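Glucuronan lyase A (Trichoderma reesei, PDB 2ZZJ) probably cleaves beta-1,4-linked glucuronan within the chain as a calcium-binding polysaccharide lyase with a beta-jelly-roll fold. Local coordinates at residues M111-N116 / Y120-N125; M107-I112 / S191-R196; F72-S77 / Y87-F92. All blocks are in the same frame, centred on the assembly; numbering follows the deposited sequence.

Along the chain, contact 3 comes first: strand 66-76 lies in one sheet of the beta-jelly roll, strand 86-95 in the other, and contact 3 closes the loop of residues 78-86 that carries the chain from one sheet to the other. Strand 106-115 then pairs with 86-95. Contact 1 closes the shortest loop, the hairpin from 111-116 to 120-125. Contact 2 starts from the same strand and shares Met111 and Ile112 with contact 1, but its loop runs on to 191-196 and so encloses the hairpin return. There strand 192-197 pairs with the other edge of 86-95. Contacts 1 and 2 lie within one sheet, as paired hairpin and side-chain packing; contact 3 joins it to the second.

Contact 1: residues M111-N116 / Y120-N125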
loop_
_atom_site.group_PDB
_atom_site.type_symbol
_atom_site.label_atom_id
_atom_site.label_comp_id
_atom_site.label_asym_id
_atom_site.label_seq_id
_atom_site.Cartn_x
_atom_site.Cartn_y
_atom_site.Cartn_z
ATOM N N MET A 111 -0.942 -5.047 -3.016
ATOM C CA MET A 111 -1.675 -3.848 -2.584
ATOM C C MET A 111 -2.266 -4.118 -1.223
ATOM O O MET A 111 -2.560 -5.287 -0.861
ATOM C CB MET A 111 -2.799 -3.454 -3.578
ATOM C CG MET A 111 -2.293 -3.112 -4.996
ATOM S SD MET A 111 -3.690 -2.861 -6.156
ATOM C CE MET A 111 -3.951 -1.130 -5.912
ATOM N N ILE A 112 -2.439 -3.048 -0.453
ATOM C CA ILE A 112 -3.055 -3.168 0.853
ATOM C C ILE A 112 -4.200 -2.182 0.904
ATOM O O ILE A 112 -4.024 -1.007 0.584
ATOM C CB ILE A 112 -2.029 -2.883 2.009
ATOM C CG1 ILE A 112 -0.766 -3.760 1.818
ATOM C CG2 ILE A 112 -2.744 -3.058 3.401
ATOM C CD1 ILE A 112 0.306 -3.655 2.891
ATOM N N TRP A 113 -5.387 -2.643 1.305
ATOM C CA TRP A 113 -6.547 -1.762 1.295
ATOM C C TRP A 113 -7.544 -2.074 2.391
ATOM O O TRP A 113 -7.421 -3.097 3.044
ATOM C CB TRP A 113 -7.224 -1.727 -0.085
ATOM C CG TRP A 113 -7.945 -2.999 -0.580
ATOM C CD1 TRP A 113 -9.312 -3.212 -0.602
ATOM C CD2 TRP A 113 -7.360 -4.141 -1.231
ATOM N NE1 TRP A 113 -9.596 -4.429 -1.179
ATOM C CE2 TRP A 113 -8.427 -5.019 -1.575
ATOM C CE3 TRP A 113 -6.035 -4.516 -1.555
ATOM C CZ2 TRP A 113 -8.215 -6.240 -2.234
ATOM C CZ3 TRP A 113 -5.817 -5.750 -2.192
ATOM C CH2 TRP A 113 -6.923 -6.596 -2.522
ATOM N N ILE A 114 -8.459 -1.124 2.604
ATOM C CA ILE A 114 -9.636 -1.285 3.497
ATOM C C ILE A 114 -10.859 -1.578 2.638
ATOM O O ILE A 114 -11.112 -0.866 1.678
ATOM C CB ILE A 114 -9.924 0.039 4.319
ATOM C CG1 ILE A 114 -8.663 0.555 5.033
ATOM C CG2 ILE A 114 -10.991 -0.199 5.386
ATOM C CD1 ILE A 114 -8.090 -0.407 6.045
ATOM N N GLN A 115 -11.623 -2.621 2.982
ATOM C CA GLN A 115 -12.906 -2.909 2.342
ATOM C C GLN A 115 -13.859 -3.173 3.503
ATOM O O GLN A 115 -13.575 -4.007 4.332
ATOM C CB GLN A 115 -12.748 -4.154 1.445
ATOM C CG GLN A 115 -13.721 -4.297 0.314
ATOM C CD GLN A 115 -13.320 -5.388 -0.687
ATOM O OE1 GLN A 115 -12.273 -5.320 -1.335
ATOM N NE2 GLN A 115 -14.191 -6.385 -0.848
ATOM N N ASN A 116 -14.950 -2.431 3.598
ATOM C CA ASN A 116 -15.751 -2.447 4.841
ATOM C C ASN A 116 -14.814 -2.129 6.006
ATOM O O ASN A 116 -14.027 -1.182 5.894
ATOM C CB ASN A 116 -16.455 -3.807 5.004
ATOM C CG ASN A 116 -17.519 -4.041 3.907
ATOM O OD1 ASN A 116 -18.457 -3.254 3.794
ATOM N ND2 ASN A 116 -17.375 -5.114 3.123
ATOM N N TYR A 120 -7.496 -5.875 3.633
ATOM C CA TYR A 120 -7.274 -6.828 2.556
ATOM C C TYR A 120 -5.861 -6.688 1.986
ATOM O O TYR A 120 -5.302 -5.588 1.975
ATOM C CB TYR A 120 -8.209 -6.478 1.403
ATOM C CG TYR A 120 -9.608 -7.039 1.494
ATOM C CD1 TYR A 120 -10.145 -7.746 0.414
ATOM C CD2 TYR A 120 -10.395 -6.839 2.635
ATOM C CE1 TYR A 120 -11.435 -8.269 0.463
ATOM C CE2 TYR A 120 -11.711 -7.361 2.689
ATOM C CZ TYR A 120 -12.204 -8.069 1.592
ATOM O OH TYR A 120 -13.501 -8.585 1.635
ATOM N N SER A 121 -5.303 -7.766 1.434
ATOM C CA SER A 121 -4.100 -7.608 0.619
ATOM C C SER A 121 -4.149 -8.587 -0.522
ATOM O O SER A 121 -5.142 -9.313 -0.668
ATOM C CB SER A 121 -2.797 -7.743 1.431
ATOM O OG SER A 121 -1.681 -7.301 0.645
ATOM N N ARG A 122 -3.109 -8.589 -1.344
ATOM C CA ARG A 122 -3.038 -9.512 -2.477
ATOM C C ARG A 122 -1.613 -9.606 -2.926
ATOM O O ARG A 122 -0.793 -8.790 -2.529
ATOM C CB ARG A 122 -3.862 -8.957 -3.636
ATOM C CG ARG A 122 -3.267 -7.742 -4.259
ATOM C CD ARG A 122 -4.148 -7.142 -5.338
ATOM N NE ARG A 122 -3.316 -6.547 -6.366
ATOM C CZ ARG A 122 -3.757 -6.148 -7.558
ATOM N NH1 ARG A 122 -2.921 -5.614 -8.432
ATOM N NH2 ARG A 122 -5.046 -6.285 -7.884
ATOM N N TYR A 123 -1.304 -10.616 -3.737
ATOM C CA TYR A 123 -0.088 -10.605 -4.512
ATOM C C TYR A 123 -0.471 -11.049 -5.919
ATOM O O TYR A 123 -1.571 -11.604 -6.126
ATOM C CB TYR A 123 0.986 -11.517 -3.912
ATOM C CG TYR A 123 0.547 -12.948 -3.621
ATOM C CD1 TYR A 123 0.684 -13.970 -4.584
ATOM C CD2 TYR A 123 0.013 -13.285 -2.400
ATOM C CE1 TYR A 123 0.278 -15.303 -4.308
ATOM C CE2 TYR A 123 -0.395 -14.598 -2.112
ATOM C CZ TYR A 123 -0.258 -15.612 -3.079
ATOM O OH TYR A 123 -0.676 -16.919 -2.763
ATOM N N VAL A 124 0.429 -10.787 -6.861
ATOM C CA VAL A 124 0.234 -11.080 -8.278
ATOM C C VAL A 124 1.362 -11.976 -8.758
ATOM O O VAL A 124 2.524 -11.768 -8.409
ATOM C CB VAL A 124 0.190 -9.760 -9.091
ATOM C CG1 VAL A 124 0.006 -10.009 -10.560
ATOM C CG2 VAL A 124 -0.971 -8.898 -8.600
ATOM N N ASN A 125 1.029 -12.987 -9.558
ATOM C CA ASN A 125 2.067 -13.783 -10.206
ATOM C C ASN A 125 1.626 -14.144 -11.625
ATOM O O ASN A 125 0.460 -13.964 -11.999
ATOM C CB ASN A 125 2.410 -15.034 -9.383
ATOM C CG ASN A 125 1.211 -15.916 -9.152
ATOM O OD1 ASN A 125 0.404 -16.124 -10.062
ATOM N ND2 ASN A 125 1.080 -16.456 -7.942
HETATM O O HOH W 1 -14.652 -9.386 -1.129
#
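This is a beta-hairpin contact within one sheet of the jelly roll, where Trp113 and Tyr120 form an antiparallel hydrogen-bonded pair near the turn end of the hairpin. Tyr120 N reaches Trp113 O at 2.8 Å, almost straight at 176°, and Trp113 N returns a bond to Tyr120 O. On the same face of the sheet CB of Tyr120 sits over the indole of Trp113, 3.5 Å from the centroid of the five-membered ring, a CH-pi contact; the two rings meet obliquely. Gln115 fixes this arrangement: its OE1 accepts from Trp113 NE1 at 2.8 Å, in the plane of the indole, while its amide stacks on the Tyr120 ring, the planes 29° apart. With CG anti to the backbone N (chi1 -156°), the extended Gln115 chain lies across the phenol, and its CB adds a second CH-pi contact. A water joins Tyr120 OH to Gln115 NE2, the latter bond weak. Farther along, Met111 SD lies over the centre of the Arg122 guanidinium, 3.6 Å from CZ, while Arg122 NE is held by Ser109 O. On the other face of the sheet, Ser121 OG bonds Met111 O at 2.7 Å from above the carbonyl plane. Backbone bonds from Ile112 to Ile89 and Ala90, and from Ser121 to Arg140, set the hairpin between strands 86-95 and 135-145.

Contact 2: residues M107-I112 / S191-R196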
loop_
_atom_site.group_PDB
_atom_site.type_symbol
_atom_site.label_atom_id
_atom_site.label_comp_id
_atom_site.label_asym_id
_atom_site.label_seq_id
_atom_site.Cartn_x
_atom_site.Cartn_y
_atom_site.Cartn_z
ATOM N N MET A 107 1.918 -1.566 -13.550
ATOM C CA MET A 107 1.267 -2.712 -12.951
ATOM C C MET A 107 1.490 -2.707 -11.450
ATOM O O MET A 107 2.625 -2.906 -10.997
ATOM C CB MET A 107 1.794 -4.026 -13.511
ATOM C CG MET A 107 0.890 -5.178 -13.259
ATOM S SD MET A 107 1.707 -6.742 -13.152
ATOM C CE MET A 107 2.411 -6.703 -11.487
ATOM N N PRO A 108 0.418 -2.475 -10.677
ATOM C CA PRO A 108 0.580 -2.737 -9.234
ATOM C C PRO A 108 0.660 -4.221 -8.976
ATOM O O PRO A 108 -0.065 -5.016 -9.610
ATOM C CB PRO A 108 -0.706 -2.167 -8.606
ATOM C CG PRO A 108 -1.743 -2.125 -9.748
ATOM C CD PRO A 108 -0.923 -1.964 -11.037
ATOM N N SER A 109 1.515 -4.621 -8.047
ATOM C CA SER A 109 1.520 -6.008 -7.624
ATOM C C SER A 109 0.776 -6.160 -6.302
ATOM O O SER A 109 -0.473 -6.238 -6.260
ATOM C CB SER A 109 2.951 -6.573 -7.552
ATOM O OG SER A 109 3.820 -5.805 -6.724
ATOM N N THR A 110 1.533 -6.226 -5.217
ATOM C CA THR A 110 0.902 -6.340 -3.916
ATOM C C THR A 110 0.279 -4.987 -3.559
ATOM O O THR A 110 0.879 -3.926 -3.790
ATOM C CB THR A 110 1.881 -6.858 -2.837
ATOM O OG1 THR A 110 1.976 -8.301 -2.927
ATOM C CG2 THR A 110 1.427 -6.506 -1.435
ATOM N N MET A 111 -0.942 -5.047 -3.016
ATOM C CA MET A 111 -1.675 -3.848 -2.584
ATOM C C MET A 111 -2.266 -4.118 -1.223
ATOM O O MET A 111 -2.560 -5.287 -0.861
ATOM C CB MET A 111 -2.799 -3.454 -3.578
ATOM C CG MET A 111 -2.293 -3.112 -4.996
ATOM S SD MET A 111 -3.690 -2.861 -6.156
ATOM C CE MET A 111 -3.951 -1.130 -5.912
ATOM N N ILE A 112 -2.439 -3.048 -0.453
ATOM C CA ILE A 112 -3.055 -3.168 0.853
ATOM C C ILE A 112 -4.200 -2.182 0.904
ATOM O O ILE A 112 -4.024 -1.007 0.584
ATOM C CB ILE A 112 -2.029 -2.883 2.009
ATOM C CG1 ILE A 112 -0.766 -3.760 1.818
ATOM C CG2 ILE A 112 -2.744 -3.058 3.401
ATOM C CD1 ILE A 112 0.306 -3.655 2.891
ATOM N N SER A 191 11.781 -6.063 -13.075
ATOM C CA SER A 191 11.377 -4.667 -12.872
ATOM C C SER A 191 11.635 -4.303 -11.395
ATOM O O SER A 191 11.563 -5.164 -10.533
ATOM C CB SER A 191 9.872 -4.484 -13.166
ATOM O OG SER A 191 9.400 -5.301 -14.250
ATOM N N VAL A 192 11.942 -3.041 -11.133
ATOM C CA VAL A 192 12.033 -2.542 -9.760
ATOM C C VAL A 192 10.688 -1.878 -9.441
ATOM O O VAL A 192 10.278 -0.950 -10.119
ATOM C CB VAL A 192 13.212 -1.568 -9.569
ATOM C CG1 VAL A 192 13.209 -0.981 -8.148
ATOM C CG2 VAL A 192 14.541 -2.283 -9.844
ATOM N N PHE A 193 10.004 -2.413 -8.436
ATOM C CA PHE A 193 8.678 -1.914 -8.019
ATOM C C PHE A 193 8.864 -0.859 -6.945
ATOM O O PHE A 193 9.660 -1.067 -6.005
ATOM C CB PHE A 193 7.903 -3.053 -7.415
ATOM C CG PHE A 193 7.265 -3.977 -8.428
ATOM C CD1 PHE A 193 5.910 -3.842 -8.738
ATOM C CD2 PHE A 193 8.014 -4.991 -9.066
ATOM C CE1 PHE A 193 5.298 -4.710 -9.655
ATOM C CE2 PHE A 193 7.410 -5.880 -9.985
ATOM C CZ PHE A 193 6.065 -5.736 -10.292
ATOM N N GLN A 194 8.129 0.243 -7.061
ATOM C CA GLN A 194 8.105 1.274 -6.028
ATOM C C GLN A 194 7.297 0.752 -4.848
ATOM O O GLN A 194 6.447 -0.116 -5.010
ATOM C CB GLN A 194 7.418 2.531 -6.531
ATOM C CG GLN A 194 7.897 3.051 -7.873
ATOM C CD GLN A 194 7.097 4.223 -8.303
ATOM O OE1 GLN A 194 5.946 4.392 -7.891
ATOM N NE2 GLN A 194 7.687 5.064 -9.155
ATOM N N PHE A 195 7.583 1.284 -3.660
ATOM C CA PHE A 195 6.746 1.032 -2.489
ATOM C C PHE A 195 6.100 2.373 -2.194
ATOM O O PHE A 195 6.798 3.367 -1.919
ATOM C CB PHE A 195 7.612 0.569 -1.326
ATOM C CG PHE A 195 6.858 0.414 -0.034
ATOM C CD1 PHE A 195 5.590 -0.183 -0.010
ATOM C CD2 PHE A 195 7.419 0.885 1.162
ATOM C CE1 PHE A 195 4.877 -0.349 1.204
ATOM C CE2 PHE A 195 6.707 0.732 2.405
ATOM C CZ PHE A 195 5.453 0.126 2.414
ATOM N N ARG A 196 4.775 2.424 -2.296
ATOM C CA ARG A 196 4.048 3.647 -2.012
ATOM C C ARG A 196 3.174 3.474 -0.776
ATOM O O ARG A 196 2.554 2.396 -0.575
ATOM C CB ARG A 196 3.129 4.013 -3.166
ATOM C CG ARG A 196 3.843 4.159 -4.502
ATOM C CD ARG A 196 2.844 4.682 -5.472
ATOM N NE ARG A 196 3.423 4.826 -6.803
ATOM C CZ ARG A 196 2.699 5.107 -7.881
ATOM N NH1 ARG A 196 1.369 5.281 -7.779
ATOM N NH2 ARG A 196 3.306 5.196 -9.057
#
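Phe193 reaches from strand 192-197 to Met107 and Ser109 on strand 106-115, with no hydrogen bond between the two segments. From CB, its CG lies anti to the carbonyl carbon (chi1 -80°), which directs the ring past strand 86-95 at Met107 and Ser109. CD1 meets the hydroxyl of Ser109, 3.5 Å from OG. The next atom, CE1, touches most: it stands 3.5 Å from Ser109 OG and equally close to the backbone O of Met107, with Ser109 CB at 3.7 Å. Both oxygens approach the ring obliquely. At the tip, CZ meets the methyl CE of Met107 at 4.0 Å; this methyl lies in the plane of the ring, at its edge, brought there by a bend at chi3 of 78° in the methionine chain. Ser109 OG has its polar partner in Tyr62 OH, and the Tyr62 ring stacks with that of Phe193, so one tyrosine serves both residues. Ser109 also pairs through its backbone with Phe92. Beyond it the chain turns a corner at Thr110, so 107-109 and 111-112 belong to different faces. Phe193, Met107 and Ser109 thus meet across strand 86-95 within an antiparallel sheet of the beta-jelly roll, at the corner of strand 106-115.

Contact 3: residues F72-S77 / Y87-F92; sequences FAFRLS and YNIAQF
The Phe74 ring receives the methyl CD1 of Ile89 over the centre of one face, and the same methyl lies near the plane of the Phe72 ring, at its edge. This is core packing between the two sheets of the beta-jelly roll: strands 72-76 and 87-92 run antiparallel at 165°, their axes 9.6 Å apart, and meet through side chains, without a hydrogen bond between them. CD1 stands 3.5 Å from the Phe74 centroid and only 6° off the ring normal, a CH-pi contact in which the methyl is about equally distant from all six ring carbons. The isoleucine side chain and the Phe74 side chain cross at about a right angle, the aliphatic branch coming end-on to the ring. In both phenylalanines CG falls between the backbone N and the carbonyl carbon, and both rings stand out from their strand toward the opposite sheet. A leucine in place of Phe74 has no flat face, and the Ile89 methyl would probably be left less closely packed. Ile89 and Ala90 form a classic beta bulge opposite Ile112, and successive residues can therefore both direct their CB toward strand 66-76, Ile89 meeting both rings and Ala90 that of Phe72. Val154 on strand 152-160 touches both phenylalanines, while Val224 on strand 216-227 touches Phe72. The calcium ion lies about 11 Å from the Phe72 side chain; one of its ligands, Asp222, is backbone-bonded to Ala73. Just before the bulge, Asn88 ND2 donates to Ala90 O at 2.9 Å, from well above the carbonyl plane. On the inner side, Ala90 CB meets CZ of the Phe72 ring obliquely at 4.0 Å.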
loop_
_atom_site.group_PDB
_atom_site.type_symbol
_atom_site.label_atom_id
_atom_site.label_comp_id
_atom_site.label_asym_id
_atom_site.label_seq_id
_atom_site.Cartn_x
_atom_site.Cartn_y
_atom_site.Cartn_z
ATOM N N PHE A 72 4.841 -0.028 8.460
ATOM C CA PHE A 72 4.319 1.355 8.546
ATOM C C PHE A 72 3.218 1.421 9.558
ATOM O O PHE A 72 2.596 0.379 9.895
ATOM C CB PHE A 72 3.842 1.904 7.215
ATOM C CG PHE A 72 2.716 1.108 6.584
ATOM C CD1 PHE A 72 1.405 1.557 6.685
ATOM C CD2 PHE A 72 2.987 -0.077 5.890
ATOM C CE1 PHE A 72 0.336 0.826 6.085
ATOM C CE2 PHE A 72 1.947 -0.816 5.299
ATOM C CZ PHE A 72 0.627 -0.367 5.403
ATOM N N ALA A 73 3.005 2.630 10.080
ATOM C CA ALA A 73 1.828 2.829 10.904
ATOM C C ALA A 73 0.809 3.632 10.109
ATOM O O ALA A 73 1.183 4.509 9.327
ATOM C CB ALA A 73 2.195 3.563 12.193
ATOM N N PHE A 74 -0.468 3.353 10.304
ATOM C CA PHE A 74 -1.538 4.155 9.672
ATOM C C PHE A 74 -2.735 4.302 10.601
ATOM O O PHE A 74 -2.893 3.526 11.541
ATOM C CB PHE A 74 -1.974 3.575 8.313
ATOM C CG PHE A 74 -2.921 2.406 8.434
ATOM C CD1 PHE A 74 -4.299 2.603 8.378
ATOM C CD2 PHE A 74 -2.418 1.110 8.676
ATOM C CE1 PHE A 74 -5.204 1.505 8.516
ATOM C CE2 PHE A 74 -3.315 -0.007 8.830
ATOM C CZ PHE A 74 -4.691 0.215 8.748
ATOM N N ARG A 75 -3.568 5.297 10.309
ATOM C CA ARG A 75 -4.689 5.642 11.152
ATOM C C ARG A 75 -5.794 6.185 10.265
ATOM O O ARG A 75 -5.571 7.103 9.474
ATOM C CB ARG A 75 -4.252 6.720 12.140
ATOM C CG ARG A 75 -5.368 7.166 13.092
ATOM C CD ARG A 75 -4.884 8.383 13.847
ATOM N NE ARG A 75 -5.832 8.818 14.874
ATOM C CZ ARG A 75 -6.838 9.654 14.647
ATOM N NH1 ARG A 75 -7.050 10.123 13.439
ATOM N NH2 ARG A 75 -7.636 10.030 15.645
ATOM N N LEU A 76 -6.992 5.606 10.382
ATOM C CA LEU A 76 -8.148 6.197 9.724
ATOM C C LEU A 76 -8.711 7.293 10.611
ATOM O O LEU A 76 -8.606 7.220 11.844
ATOM C CB LEU A 76 -9.240 5.169 9.522
ATOM C CG LEU A 76 -8.851 3.852 8.834
ATOM C CD1 LEU A 76 -10.036 2.877 8.754
ATOM C CD2 LEU A 76 -8.286 4.130 7.438
ATOM N N SER A 77 -9.366 8.277 10.006
ATOM C CA SER A 77 -10.088 9.292 10.803
ATOM C C SER A 77 -11.028 8.620 11.818
ATOM O O SER A 77 -11.588 7.560 11.583
ATOM C CB SER A 77 -10.910 10.223 9.915
ATOM O OG SER A 77 -11.938 9.461 9.305
ATOM N N TYR A 87 -10.719 1.474 -0.274
ATOM C CA TYR A 87 -9.816 2.631 -0.088
ATOM C C TYR A 87 -8.436 2.023 0.123
ATOM O O TYR A 87 -8.204 1.321 1.105
ATOM C CB TYR A 87 -10.239 3.532 1.082
ATOM C CG TYR A 87 -11.573 4.199 0.825
ATOM C CD1 TYR A 87 -11.631 5.413 0.145
ATOM C CD2 TYR A 87 -12.783 3.574 1.206
ATOM C CE1 TYR A 87 -12.859 6.027 -0.117
ATOM C CE2 TYR A 87 -14.022 4.182 0.942
ATOM C CZ TYR A 87 -14.042 5.404 0.268
ATOM O OH TYR A 87 -15.229 6.048 -0.037
ATOM N N ASN A 88 -7.555 2.236 -0.848
ATOM C CA ASN A 88 -6.253 1.596 -0.838
ATOM C C ASN A 88 -5.345 2.424 0.065
ATOM O O ASN A 88 -5.428 3.656 0.063
ATOM C CB ASN A 88 -5.689 1.529 -2.255
ATOM C CG ASN A 88 -4.606 0.475 -2.394
ATOM O OD1 ASN A 88 -4.891 -0.728 -2.535
ATOM N ND2 ASN A 88 -3.353 0.914 -2.353
ATOM N N ILE A 89 -4.509 1.753 0.855
ATOM C CA ILE A 89 -3.636 2.472 1.784
ATOM C C ILE A 89 -2.113 2.312 1.515
ATOM O O ILE A 89 -1.323 3.104 2.050
ATOM C CB ILE A 89 -3.944 2.182 3.275
ATOM C CG1 ILE A 89 -3.751 0.685 3.622
ATOM C CG2 ILE A 89 -5.401 2.649 3.653
ATOM C CD1 ILE A 89 -3.866 0.402 5.164
ATOM N N ALA A 90 -1.721 1.292 0.736
ATOM C CA ALA A 90 -0.299 1.089 0.341
ATOM C C ALA A 90 -0.244 0.221 -0.902
ATOM O O ALA A 90 -1.168 -0.594 -1.154
ATOM C CB ALA A 90 0.489 0.409 1.471
ATOM N N GLN A 91 0.819 0.362 -1.691
ATOM C CA GLN A 91 0.929 -0.521 -2.861
ATOM C C GLN A 91 2.330 -0.576 -3.376
ATOM O O GLN A 91 3.079 0.415 -3.227
ATOM C CB GLN A 91 0.003 -0.061 -3.989
ATOM C CG GLN A 91 0.169 1.372 -4.464
ATOM C CD GLN A 91 -0.560 1.634 -5.799
ATOM O OE1 GLN A 91 -0.799 0.708 -6.572
ATOM N NE2 GLN A 91 -0.920 2.886 -6.051
ATOM N N PHE A 92 2.656 -1.719 -3.974
ATOM C CA PHE A 92 3.869 -1.871 -4.786
ATOM C C PHE A 92 3.470 -1.773 -6.230
ATOM O O PHE A 92 2.457 -2.388 -6.656
ATOM C CB PHE A 92 4.502 -3.218 -4.522
ATOM C CG PHE A 92 5.076 -3.346 -3.133
ATOM C CD1 PHE A 92 6.407 -2.950 -2.889
ATOM C CD2 PHE A 92 4.315 -3.849 -2.087
ATOM C CE1 PHE A 92 6.968 -3.083 -1.617
ATOM C CE2 PHE A 92 4.873 -3.964 -0.800
ATOM C CZ PHE A 92 6.204 -3.567 -0.581
#